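Side-chain contacts in tryptophan halogenase superfamily (Brevundimonas sp. BAL3, PDB 6FRL), which acts as a flavin-dependent halogenase that prefers bromination over chlorination: residues R193-R198 with G202-L207; A206-L209 with R213-E216; L229-A234 with C337-L342. All coordinates share one frame; numbering follows the deposited sequence.

Contact 1. Residues R193-R198 with G202-L207; sequences RSVELR and GFVRAL
Arg198 lies alongside Phe203, both side chains heading the same way, and this pair with Glu196 accounts for much of the surface that 193-198 and 202-207 bury against each other. The arginine chain runs extended from CG to NE, which brings its guanidinium over the benzylic carbon: Phe203 CB sits 3.7 Å above the guanidinium plane, over its centre. Guanidinium and ring planes are 27° apart, and Arg198 NH1 comes to 3.7 Å from Phe203 CD2, approaching the ring obliquely. The charge itself is answered by a salt bridge from Arg198 NH1 to Asp201, in the turn between the segments. The two backbones grip here as well, Arg198 N giving a bond to Phe203 O at 2.8 Å, while Gly202 N returns one to Arg198 O. The segments belong to the beta hairpin of strands 192-197 and 204-209, and the pairing is interrupted by a classic beta bulge: Arg205 and Ala206 both face Glu196. Glu196 O takes the N-H of Arg205 at 2.8 Å and a weak second bond from Ala206 N, and Glu196 N donates to Ala206 O. At this bulge the Glu196 side chain bends at its second torsion (chi2 -53°), and its CB and CG pack against Arg205, CB being 3.7 Å from Arg205 NH1. No salt bridge joins the two: the Glu196 carboxylate bonds to Thr208 and the Arg205 guanidinium pairs with Glu214. Val195 packs its CG1 3.9 Å from Val204 CG1, and Leu197 CD2 reaches Val204 CG2 at 4.0 Å. Beyond them Val195 touches Ala234 and Val204 touches Val230, both on helix 229-234.

Contact 2. Residues A206-L209 with R213-E216; sequences ALTL and REVE
One face of the Arg213 guanidinium carries a methyl of Leu209: CD1 stands 3.7 Å above the plane, over its centre. A fold at the third torsion of the arginine (chi3 -72°) turns the guanidinium back over this methyl. Nearer the backbone, Arg213 CB makes a separate contact with Leu209 CD1 at 3.9 Å. The charged end has its own partner in Asp211, a salt bridge from Arg213 NH2 within the hairpin turn. Leu209 meets Val215 with its other branch, Leu209 CD2 to Val215 CG2 at 4.0 Å, and thus spans the arginine and the valine. Replacing Leu209 by an alanine would probably take away the methyls against the guanidinium face and Val215 CG2, leaving Ile188 and Asp211 to hold the arginine. Three backbone bonds hold the antiparallel hairpin of strands 204-209 and 214-216. Leu207 and Val215 form the hydrogen-bonded pair, the N of each lying 2.8 Å from the O of the other. Leu209 N closes the end with a bond to Arg213 O, also at 2.8 Å. Ala206, Thr208, Glu214 and Glu216 turn to the other face of the sheet. There Ala206 CB comes 4.2 Å from Glu216 CG, while the polar ends of Thr208 and Glu214 are engaged outside the two segments, by a hydrogen bond to Glu196 and a salt bridge to Arg205. The face bearing Leu207 and Val215 turns to the mixed sheet: Leu207 packs on Val15 and Val17 and Val215 on Val15, all of strand 13-17, while Leu209, Arg213 and Val215 rest on Ile188 of strand 186-189.

Contact 3. Residues L229-A234 with C337-L342; sequences LVIGEA and CVAIGL
Helix 229-234 crosses strand 337-339 at 108° between their N-to-C directions, the short axes coming within 8.2 Å, and no hydrogen bond links the two segments. What joins them is a small apolar interface made by two buried residues from each side. Val230 brings its CG1 to 3.6 Å from Cys337 SG, with Val230 CB close behind. The sulfur is placed for this by a first torsion that sets it anti to its own backbone nitrogen (chi1 -177°), projecting from the strand to the helix. Ile231 works along the strand with both branches of its side chain. Its CD1 lies 4.3 Å from Cys337 SG and also approaches the carbonyl oxygen of that residue, while Ile231 CG2 sits 4.1 Å from Ala339 CB. Cys337 and Ala339 both turn to the helix, which therefore packs on that face of the strand, and Val338 between them points away, as alternation along an extended strand demands. Strand 337-339 belongs to the mixed sheet that also holds strands 13-17, 40-45 and 219-222, consistent with the Rossmann-type nucleotide-binding fold expected of flavin-dependent halogenases. The helix itself has a wider pi-type turn, with Ala234 N bonded to Leu229 O at 3.2 Å. Its first turn is tied to neighbouring strand 219-222, since Asp222 OD2 accepts hydrogen bonds from both Val230 N and Ile231 N. Leu235 packs on Cys337, and Ala334 of strand 333-334 adds to the apolar surroundings of Ile231.

Contacts 1 and 2 are successive hairpins of one three-stranded antiparallel sheet: both use strand 204-209 and share Ala206 and Leu207. Both are partly buried and held by backbone hydrogen bonds. One face of their sheet carries Val195, Leu207 and Val215, the other Glu196, Thr208, Glu214 and Glu216, with arginines packed along the hairpins; a side-chain hydrogen bond also ties the two contacts together. Contact 3 is wholly buried, nearer the centre of the chain, and purely apolar between its segments. Its helix also backs the hairpin of contact 1 through Val230. Contacts 2 and 3 do not touch, their nearest atoms being about 5 Å apart.

Contact 1. Residues R193-R198 with G202-L207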
ATOM      1  N   ARG B 193      -9.018  37.961  19.703  1.00 53.73           N
ATOM      2  CA  ARG B 193     -10.379  38.525  19.863  1.00 54.79           C
ATOM      3  C   ARG B 193     -11.316  38.029  18.762  1.00 49.58           C
ATOM      4  O   ARG B 193     -12.465  37.693  19.037  1.00 41.55           O
ATOM      5  CB  ARG B 193     -10.342  40.062  19.822  1.00 63.96           C
ATOM      6  CG  ARG B 193     -11.661  40.774  20.166  1.00 64.82           C
ATOM      7  CD  ARG B 193     -11.634  42.240  19.705  1.00 68.49           C
ATOM      8  NE  ARG B 193     -10.600  43.053  20.369  1.00 69.73           N
ATOM      9  CZ  ARG B 193      -9.952  44.095  19.827  1.00 65.18           C
ATOM     10  NH1 ARG B 193     -10.198  44.518  18.583  1.00 59.52           N
ATOM     11  NH2 ARG B 193      -9.044  44.744  20.546  1.00 63.56           N
ATOM     12  N   SER B 194     -10.806  38.007  17.531  1.00 46.22           N
ATOM     13  CA  SER B 194     -11.580  37.673  16.344  1.00 45.96           C
ATOM     14  C   SER B 194     -10.728  37.167  15.157  1.00 45.56           C
ATOM     15  O   SER B 194      -9.534  37.462  15.035  1.00 39.01           O
ATOM     16  CB  SER B 194     -12.379  38.898  15.881  1.00 45.98           C
ATOM     17  OG  SER B 194     -11.532  39.949  15.430  1.00 46.54           O
ATOM     18  N   VAL B 195     -11.405  36.454  14.262  1.00 43.83           N
ATOM     19  CA  VAL B 195     -10.867  36.039  12.974  1.00 43.36           C
ATOM     20  C   VAL B 195     -11.554  36.840  11.874  1.00 41.99           C
ATOM     21  O   VAL B 195     -12.769  36.872  11.819  1.00 50.39           O
ATOM     22  CB  VAL B 195     -11.123  34.533  12.732  1.00 42.51           C
ATOM     23  CG1 VAL B 195     -10.407  34.075  11.470  1.00 42.73           C
ATOM     24  CG2 VAL B 195     -10.627  33.727  13.922  1.00 46.85           C
ATOM     25  N   GLU B 196     -10.767  37.438  10.991  1.00 39.48           N
ATOM     26  CA  GLU B 196     -11.235  38.288   9.920  1.00 40.59           C
ATOM     27  C   GLU B 196     -11.126  37.571   8.570  1.00 45.26           C
ATOM     28  O   GLU B 196     -10.060  37.036   8.218  1.00 44.22           O
ATOM     29  CB  GLU B 196     -10.411  39.594   9.843  1.00 42.28           C
ATOM     30  CG  GLU B 196     -10.035  40.249  11.183  1.00 43.18           C
ATOM     31  CD  GLU B 196     -11.197  40.494  12.115  1.00 41.76           C
ATOM     32  OE1 GLU B 196     -12.313  40.738  11.604  1.00 46.98           O
ATOM     33  OE2 GLU B 196     -11.004  40.439  13.356  1.00 39.84           O
ATOM     34  N   LEU B 197     -12.229  37.599   7.814  1.00 45.63           N
ATOM     35  CA  LEU B 197     -12.338  36.884   6.553  1.00 45.63           C
ATOM     36  C   LEU B 197     -12.338  37.882   5.407  1.00 47.39           C
ATOM     37  O   LEU B 197     -12.841  38.970   5.543  1.00 51.86           O
ATOM     38  CB  LEU B 197     -13.602  36.025   6.529  1.00 45.66           C
ATOM     39  CG  LEU B 197     -13.818  35.137   7.760  1.00 47.11           C
ATOM     40  CD1 LEU B 197     -15.185  34.474   7.739  1.00 47.49           C
ATOM     41  CD2 LEU B 197     -12.701  34.103   7.882  1.00 48.64           C
ATOM     42  N   ARG B 198     -11.740  37.501   4.293  1.00 51.52           N
ATOM     43  CA  ARG B 198     -11.513  38.400   3.198  1.00 51.06           C
ATOM     44  C   ARG B 198     -12.740  38.392   2.241  1.00 59.47           C
ATOM     45  O   ARG B 198     -13.373  37.343   2.027  1.00 60.27           O
ATOM     46  CB  ARG B 198     -10.148  38.123   2.575  1.00 52.34           C
ATOM     47  CG  ARG B 198     -10.065  37.432   1.253  1.00 52.71           C
ATOM     48  CD  ARG B 198      -8.563  37.118   1.035  1.00 56.65           C
ATOM     49  NE  ARG B 198      -8.332  36.207  -0.086  1.00 59.61           N
ATOM     50  CZ  ARG B 198      -7.309  35.359  -0.248  1.00 57.71           C
ATOM     51  NH1 ARG B 198      -7.290  34.588  -1.333  1.00 54.00           N
ATOM     52  NH2 ARG B 198      -6.327  35.261   0.649  1.00 58.94           N
ATOM     53  N   GLY B 202     -13.997  34.828   1.048  1.00 43.94           N
ATOM     54  CA  GLY B 202     -14.208  34.292   2.383  1.00 42.24           C
ATOM     55  C   GLY B 202     -13.002  33.557   3.004  1.00 40.34           C
ATOM     56  O   GLY B 202     -13.152  32.877   4.024  1.00 39.03           O
ATOM     57  N   PHE B 203     -11.811  33.694   2.403  1.00 37.40           N
ATOM     58  CA  PHE B 203     -10.587  33.086   2.936  1.00 40.34           C
ATOM     59  C   PHE B 203     -10.224  33.827   4.216  1.00 39.87           C
ATOM     60  O   PHE B 203     -10.721  34.931   4.439  1.00 39.92           O
ATOM     61  CB  PHE B 203      -9.420  33.160   1.929  1.00 39.22           C
ATOM     62  CG  PHE B 203      -9.393  32.031   0.915  1.00 40.75           C
ATOM     63  CD1 PHE B 203     -10.552  31.561   0.291  1.00 43.92           C
ATOM     64  CD2 PHE B 203      -8.185  31.481   0.526  1.00 46.02           C
ATOM     65  CE1 PHE B 203     -10.499  30.557  -0.686  1.00 44.27           C
ATOM     66  CE2 PHE B 203      -8.129  30.477  -0.443  1.00 45.20           C
ATOM     67  CZ  PHE B 203      -9.284  30.010  -1.048  1.00 44.29           C
ATOM     68  N   VAL B 204      -9.393  33.227   5.070  1.00 40.59           N
ATOM     69  CA  VAL B 204      -8.957  33.904   6.303  1.00 39.81           C
ATOM     70  C   VAL B 204      -7.902  34.971   5.922  1.00 42.41           C
ATOM     71  O   VAL B 204      -6.924  34.651   5.240  1.00 37.26           O
ATOM     72  CB  VAL B 204      -8.363  32.917   7.324  1.00 39.50           C
ATOM     73  CG1 VAL B 204      -7.863  33.653   8.556  1.00 40.16           C
ATOM     74  CG2 VAL B 204      -9.398  31.894   7.748  1.00 39.55           C
ATOM     75  N   ARG B 205      -8.147  36.233   6.317  1.00 45.66           N
ATOM     76  CA  ARG B 205      -7.212  37.353   6.069  1.00 47.11           C
ATOM     77  C   ARG B 205      -6.229  37.498   7.228  1.00 41.35           C
ATOM     78  O   ARG B 205      -5.013  37.585   7.015  1.00 37.22           O
ATOM     79  CB  ARG B 205      -7.969  38.684   5.828  1.00 51.84           C
ATOM     80  CG  ARG B 205      -7.104  39.850   5.274  1.00 52.57           C
ATOM     81  CD  ARG B 205      -7.863  41.188   5.132  1.00 51.70           C
ATOM     82  NE  ARG B 205      -8.445  41.632   6.409  1.00 52.39           N
ATOM     83  CZ  ARG B 205      -7.768  42.145   7.452  1.00 57.11           C
ATOM     84  NH1 ARG B 205      -8.421  42.453   8.574  1.00 55.06           N
ATOM     85  NH2 ARG B 205      -6.437  42.304   7.411  1.00 59.20           N
ATOM     86  N   ALA B 206      -6.743  37.521   8.452  1.00 37.64           N
ATOM     87  CA  ALA B 206      -5.889  37.838   9.613  1.00 37.14           C
ATOM     88  C   ALA B 206      -6.549  37.529  10.919  1.00 36.70           C
ATOM     89  O   ALA B 206      -7.777  37.420  10.974  1.00 39.19           O
ATOM     90  CB  ALA B 206      -5.505  39.307   9.599  1.00 39.13           C
ATOM     91  N   LEU B 207      -5.736  37.397  11.967  1.00 37.62           N
ATOM     92  CA  LEU B 207      -6.240  37.335  13.338  1.00 41.86           C
ATOM     93  C   LEU B 207      -6.183  38.727  13.959  1.00 44.35           C
ATOM     94  O   LEU B 207      -5.221  39.457  13.739  1.00 42.68           O
ATOM     95  CB  LEU B 207      -5.391  36.411  14.204  1.00 40.98           C
ATOM     96  CG  LEU B 207      -5.065  35.012  13.742  1.00 40.47           C
ATOM     97  CD1 LEU B 207      -4.182  34.339  14.773  1.00 40.09           C
ATOM     98  CD2 LEU B 207      -6.331  34.214  13.555  1.00 41.41           C
TER

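Contact 2. Residues A206-L209 with R213-E216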
ATOM      1  N   ALA B 206      -6.743  37.521   8.452  1.00 37.64           N
ATOM      2  CA  ALA B 206      -5.889  37.838   9.613  1.00 37.14           C
ATOM      3  C   ALA B 206      -6.549  37.529  10.919  1.00 36.70           C
ATOM      4  O   ALA B 206      -7.777  37.420  10.974  1.00 39.19           O
ATOM      5  CB  ALA B 206      -5.505  39.307   9.599  1.00 39.13           C
ATOM      6  N   LEU B 207      -5.736  37.397  11.967  1.00 37.62           N
ATOM      7  CA  LEU B 207      -6.240  37.335  13.338  1.00 41.86           C
ATOM      8  C   LEU B 207      -6.183  38.727  13.959  1.00 44.35           C
ATOM      9  O   LEU B 207      -5.221  39.457  13.739  1.00 42.68           O
ATOM     10  CB  LEU B 207      -5.391  36.411  14.204  1.00 40.98           C
ATOM     11  CG  LEU B 207      -5.065  35.012  13.742  1.00 40.47           C
ATOM     12  CD1 LEU B 207      -4.182  34.339  14.773  1.00 40.09           C
ATOM     13  CD2 LEU B 207      -6.331  34.214  13.555  1.00 41.41           C
ATOM     14  N   THR B 208      -7.204  39.073  14.741  1.00 48.15           N
ATOM     15  CA  THR B 208      -7.224  40.319  15.497  1.00 48.19           C
ATOM     16  C   THR B 208      -7.003  39.973  16.959  1.00 47.24           C
ATOM     17  O   THR B 208      -7.798  39.236  17.568  1.00 43.58           O
ATOM     18  CB  THR B 208      -8.547  41.108  15.295  1.00 53.32           C
ATOM     19  OG1 THR B 208      -8.621  41.609  13.944  1.00 54.02           O
ATOM     20  CG2 THR B 208      -8.669  42.294  16.283  1.00 53.18           C
ATOM     21  N   LEU B 209      -5.924  40.511  17.529  1.00 50.69           N
ATOM     22  CA  LEU B 209      -5.571  40.220  18.929  1.00 51.37           C
ATOM     23  C   LEU B 209      -6.386  41.082  19.898  1.00 51.06           C
ATOM     24  O   LEU B 209      -7.035  42.034  19.472  1.00 46.96           O
ATOM     25  CB  LEU B 209      -4.074  40.437  19.136  1.00 50.99           C
ATOM     26  CG  LEU B 209      -3.135  39.750  18.137  1.00 54.43           C
ATOM     27  CD1 LEU B 209      -1.671  39.889  18.543  1.00 52.58           C
ATOM     28  CD2 LEU B 209      -3.492  38.270  17.993  1.00 54.36           C
ATOM     29  N   ARG B 213      -3.759  44.452  17.522  1.00 48.95           N
ATOM     30  CA  ARG B 213      -2.832  44.068  16.461  1.00 50.64           C
ATOM     31  C   ARG B 213      -3.488  43.045  15.538  1.00 49.33           C
ATOM     32  O   ARG B 213      -4.336  42.237  15.956  1.00 49.17           O
ATOM     33  CB  ARG B 213      -1.519  43.483  17.021  1.00 56.99           C
ATOM     34  CG  ARG B 213      -0.516  44.501  17.571  1.00 60.82           C
ATOM     35  CD  ARG B 213       0.746  43.811  18.064  1.00 61.53           C
ATOM     36  NE  ARG B 213       0.503  43.071  19.316  1.00 62.74           N
ATOM     37  CZ  ARG B 213       1.214  42.020  19.742  1.00 57.44           C
ATOM     38  NH1 ARG B 213       2.260  41.556  19.036  1.00 58.20           N
ATOM     39  NH2 ARG B 213       0.896  41.435  20.899  1.00 49.66           N
ATOM     40  N   GLU B 214      -3.087  43.099  14.281  1.00 45.52           N
ATOM     41  CA  GLU B 214      -3.491  42.129  13.302  1.00 46.34           C
ATOM     42  C   GLU B 214      -2.309  41.225  12.994  1.00 45.77           C
ATOM     43  O   GLU B 214      -1.191  41.706  12.908  1.00 44.18           O
ATOM     44  CB  GLU B 214      -3.975  42.814  12.017  1.00 48.21           C
ATOM     45  CG  GLU B 214      -5.341  43.510  12.171  1.00 47.79           C
ATOM     46  CD  GLU B 214      -6.041  43.844  10.883  1.00 43.76           C
ATOM     47  OE1 GLU B 214      -5.430  43.805   9.802  1.00 42.99           O
ATOM     48  OE2 GLU B 214      -7.243  44.139  10.957  1.00 42.32           O
ATOM     49  N   VAL B 215      -2.572  39.919  12.839  1.00 44.64           N
ATOM     50  CA  VAL B 215      -1.583  38.947  12.360  1.00 41.30           C
ATOM     51  C   VAL B 215      -2.124  38.368  11.070  1.00 41.89           C
ATOM     52  O   VAL B 215      -3.107  37.610  11.059  1.00 45.39           O
ATOM     53  CB  VAL B 215      -1.344  37.808  13.368  1.00 41.61           C
ATOM     54  CG1 VAL B 215      -0.194  36.926  12.891  1.00 39.65           C
ATOM     55  CG2 VAL B 215      -1.092  38.379  14.769  1.00 41.45           C
ATOM     56  N   GLU B 216      -1.489  38.768   9.982  1.00 40.00           N
ATOM     57  CA  GLU B 216      -1.853  38.375   8.649  1.00 38.55           C
ATOM     58  C   GLU B 216      -1.104  37.124   8.286  1.00 35.68           C
ATOM     59  O   GLU B 216       0.013  36.903   8.788  1.00 34.37           O
ATOM     60  CB  GLU B 216      -1.441  39.452   7.645  1.00 44.55           C
ATOM     61  CG  GLU B 216      -2.062  40.840   7.834  1.00 48.54           C
ATOM     62  CD  GLU B 216      -1.586  41.821   6.786  1.00 50.52           C
ATOM     63  OE1 GLU B 216      -0.359  41.877   6.527  1.00 54.52           O
ATOM     64  OE2 GLU B 216      -2.445  42.522   6.216  1.00 52.58           O
TER

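Contact 3. Residues L229-A234 with C337-L342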
ATOM      1  N   LEU B 229     -11.237  27.032  16.343  1.00 39.01           N
ATOM      2  CA  LEU B 229     -11.434  28.491  16.252  1.00 37.35           C
ATOM      3  C   LEU B 229     -11.507  28.988  14.828  1.00 34.61           C
ATOM      4  O   LEU B 229     -12.249  29.928  14.538  1.00 32.69           O
ATOM      5  CB  LEU B 229     -10.273  29.234  16.948  1.00 41.56           C
ATOM      6  CG  LEU B 229     -10.578  30.639  17.462  1.00 47.78           C
ATOM      7  CD1 LEU B 229     -11.078  30.458  18.887  1.00 49.61           C
ATOM      8  CD2 LEU B 229      -9.394  31.597  17.443  1.00 48.79           C
ATOM      9  N   VAL B 230     -10.694  28.407  13.949  1.00 33.11           N
ATOM     10  CA  VAL B 230     -10.696  28.823  12.555  1.00 34.94           C
ATOM     11  C   VAL B 230     -11.479  27.843  11.669  1.00 36.60           C
ATOM     12  O   VAL B 230     -12.359  28.257  10.929  1.00 36.86           O
ATOM     13  CB  VAL B 230      -9.272  29.019  12.012  1.00 38.26           C
ATOM     14  CG1 VAL B 230      -9.293  29.749  10.663  1.00 36.31           C
ATOM     15  CG2 VAL B 230      -8.440  29.805  13.007  1.00 38.93           C
ATOM     16  N   ILE B 231     -11.162  26.552  11.742  1.00 34.36           N
ATOM     17  CA  ILE B 231     -11.813  25.550  10.885  1.00 30.19           C
ATOM     18  C   ILE B 231     -13.317  25.476  11.190  1.00 30.49           C
ATOM     19  O   ILE B 231     -14.126  25.337  10.275  1.00 31.32           O
ATOM     20  CB  ILE B 231     -11.124  24.143  11.002  1.00 26.48           C
ATOM     21  CG1 ILE B 231     -11.488  23.219   9.824  1.00 24.67           C
ATOM     22  CG2 ILE B 231     -11.428  23.474  12.325  1.00 23.77           C
ATOM     23  CD1 ILE B 231     -10.923  23.635   8.476  1.00 24.29           C
ATOM     24  N   GLY B 232     -13.682  25.624  12.464  1.00 31.38           N
ATOM     25  CA  GLY B 232     -15.067  25.434  12.926  1.00 32.90           C
ATOM     26  C   GLY B 232     -15.868  26.709  13.076  1.00 34.00           C
ATOM     27  O   GLY B 232     -16.870  26.858  12.399  1.00 39.62           O
ATOM     28  N   GLU B 233     -15.424  27.615  13.960  1.00 36.45           N
ATOM     29  CA  GLU B 233     -16.151  28.855  14.301  1.00 38.12           C
ATOM     30  C   GLU B 233     -16.088  29.861  13.171  1.00 36.72           C
ATOM     31  O   GLU B 233     -17.101  30.334  12.722  1.00 37.16           O
ATOM     32  CB  GLU B 233     -15.639  29.501  15.594  1.00 41.12           C
ATOM     33  CG  GLU B 233     -16.015  28.765  16.888  1.00 47.14           C
ATOM     34  CD  GLU B 233     -15.423  29.426  18.162  1.00 57.36           C
ATOM     35  OE1 GLU B 233     -14.585  30.369  18.085  1.00 64.06           O
ATOM     36  OE2 GLU B 233     -15.790  28.994  19.276  1.00 57.49           O
ATOM     37  N   ALA B 234     -14.900  30.159  12.686  1.00 36.33           N
ATOM     38  CA  ALA B 234     -14.742  31.120  11.592  1.00 33.72           C
ATOM     39  C   ALA B 234     -15.263  30.629  10.240  1.00 35.67           C
ATOM     40  O   ALA B 234     -15.976  31.364   9.553  1.00 41.57           O
ATOM     41  CB  ALA B 234     -13.270  31.529  11.460  1.00 34.83           C
ATOM     42  N   CYS B 337      -7.247  27.198   5.500  1.00 28.80           N
ATOM     43  CA  CYS B 337      -7.047  26.701   6.843  1.00 27.58           C
ATOM     44  C   CYS B 337      -6.925  25.186   6.819  1.00 26.56           C
ATOM     45  O   CYS B 337      -7.810  24.510   6.301  1.00 23.50           O
ATOM     46  CB  CYS B 337      -8.218  27.096   7.703  1.00 27.39           C
ATOM     47  SG  CYS B 337      -8.005  26.590   9.401  1.00 28.64           S
ATOM     48  N   VAL B 338      -5.831  24.665   7.389  1.00 28.03           N
ATOM     49  CA  VAL B 338      -5.632  23.220   7.607  1.00 27.59           C
ATOM     50  C   VAL B 338      -5.732  22.999   9.084  1.00 26.58           C
ATOM     51  O   VAL B 338      -5.072  23.713   9.845  1.00 27.28           O
ATOM     52  CB  VAL B 338      -4.233  22.755   7.184  1.00 28.83           C
ATOM     53  CG1 VAL B 338      -4.080  21.257   7.348  1.00 29.98           C
ATOM     54  CG2 VAL B 338      -3.989  23.140   5.748  1.00 31.92           C
ATOM     55  N   ALA B 339      -6.524  22.005   9.497  1.00 25.42           N
ATOM     56  CA  ALA B 339      -6.659  21.693  10.914  1.00 24.45           C
ATOM     57  C   ALA B 339      -5.737  20.540  11.317  1.00 24.84           C
ATOM     58  O   ALA B 339      -5.787  19.464  10.704  1.00 29.37           O
ATOM     59  CB  ALA B 339      -8.096  21.352  11.210  1.00 23.82           C
ATOM     60  N   ILE B 340      -4.922  20.753  12.351  1.00 24.71           N
ATOM     61  CA  ILE B 340      -3.987  19.730  12.876  1.00 24.37           C
ATOM     62  C   ILE B 340      -4.226  19.457  14.374  1.00 23.47           C
ATOM     63  O   ILE B 340      -4.307  20.400  15.164  1.00 25.08           O
ATOM     64  CB  ILE B 340      -2.520  20.188  12.686  1.00 25.35           C
ATOM     65  CG1 ILE B 340      -2.193  20.457  11.206  1.00 26.52           C
ATOM     66  CG2 ILE B 340      -1.523  19.173  13.267  1.00 25.48           C
ATOM     67  CD1 ILE B 340      -2.075  19.214  10.347  1.00 27.42           C
ATOM     68  N   GLY B 341      -4.275  18.179  14.764  1.00 22.40           N
ATOM     69  CA  GLY B 341      -4.583  17.793  16.152  1.00 24.34           C
ATOM     70  C   GLY B 341      -6.082  17.789  16.460  1.00 25.76           C
ATOM     71  O   GLY B 341      -6.878  17.563  15.561  1.00 25.58           O
ATOM     72  N   LEU B 342      -6.459  18.088  17.714  1.00 28.99           N
ATOM     73  CA  LEU B 342      -7.860  18.026  18.212  1.00 28.40           C
ATOM     74  C   LEU B 342      -8.902  18.830  17.431  1.00 31.05           C
ATOM     75  O   LEU B 342     -10.080  18.423  17.365  1.00 33.93           O
ATOM     76  CB  LEU B 342      -7.971  18.415  19.680  1.00 28.31           C
ATOM     77  CG  LEU B 342      -7.418  17.561  20.815  1.00 28.13           C
ATOM     78  CD1 LEU B 342      -7.765  18.163  22.193  1.00 25.45           C
ATOM     79  CD2 LEU B 342      -7.981  16.169  20.696  1.00 28.83           C
TER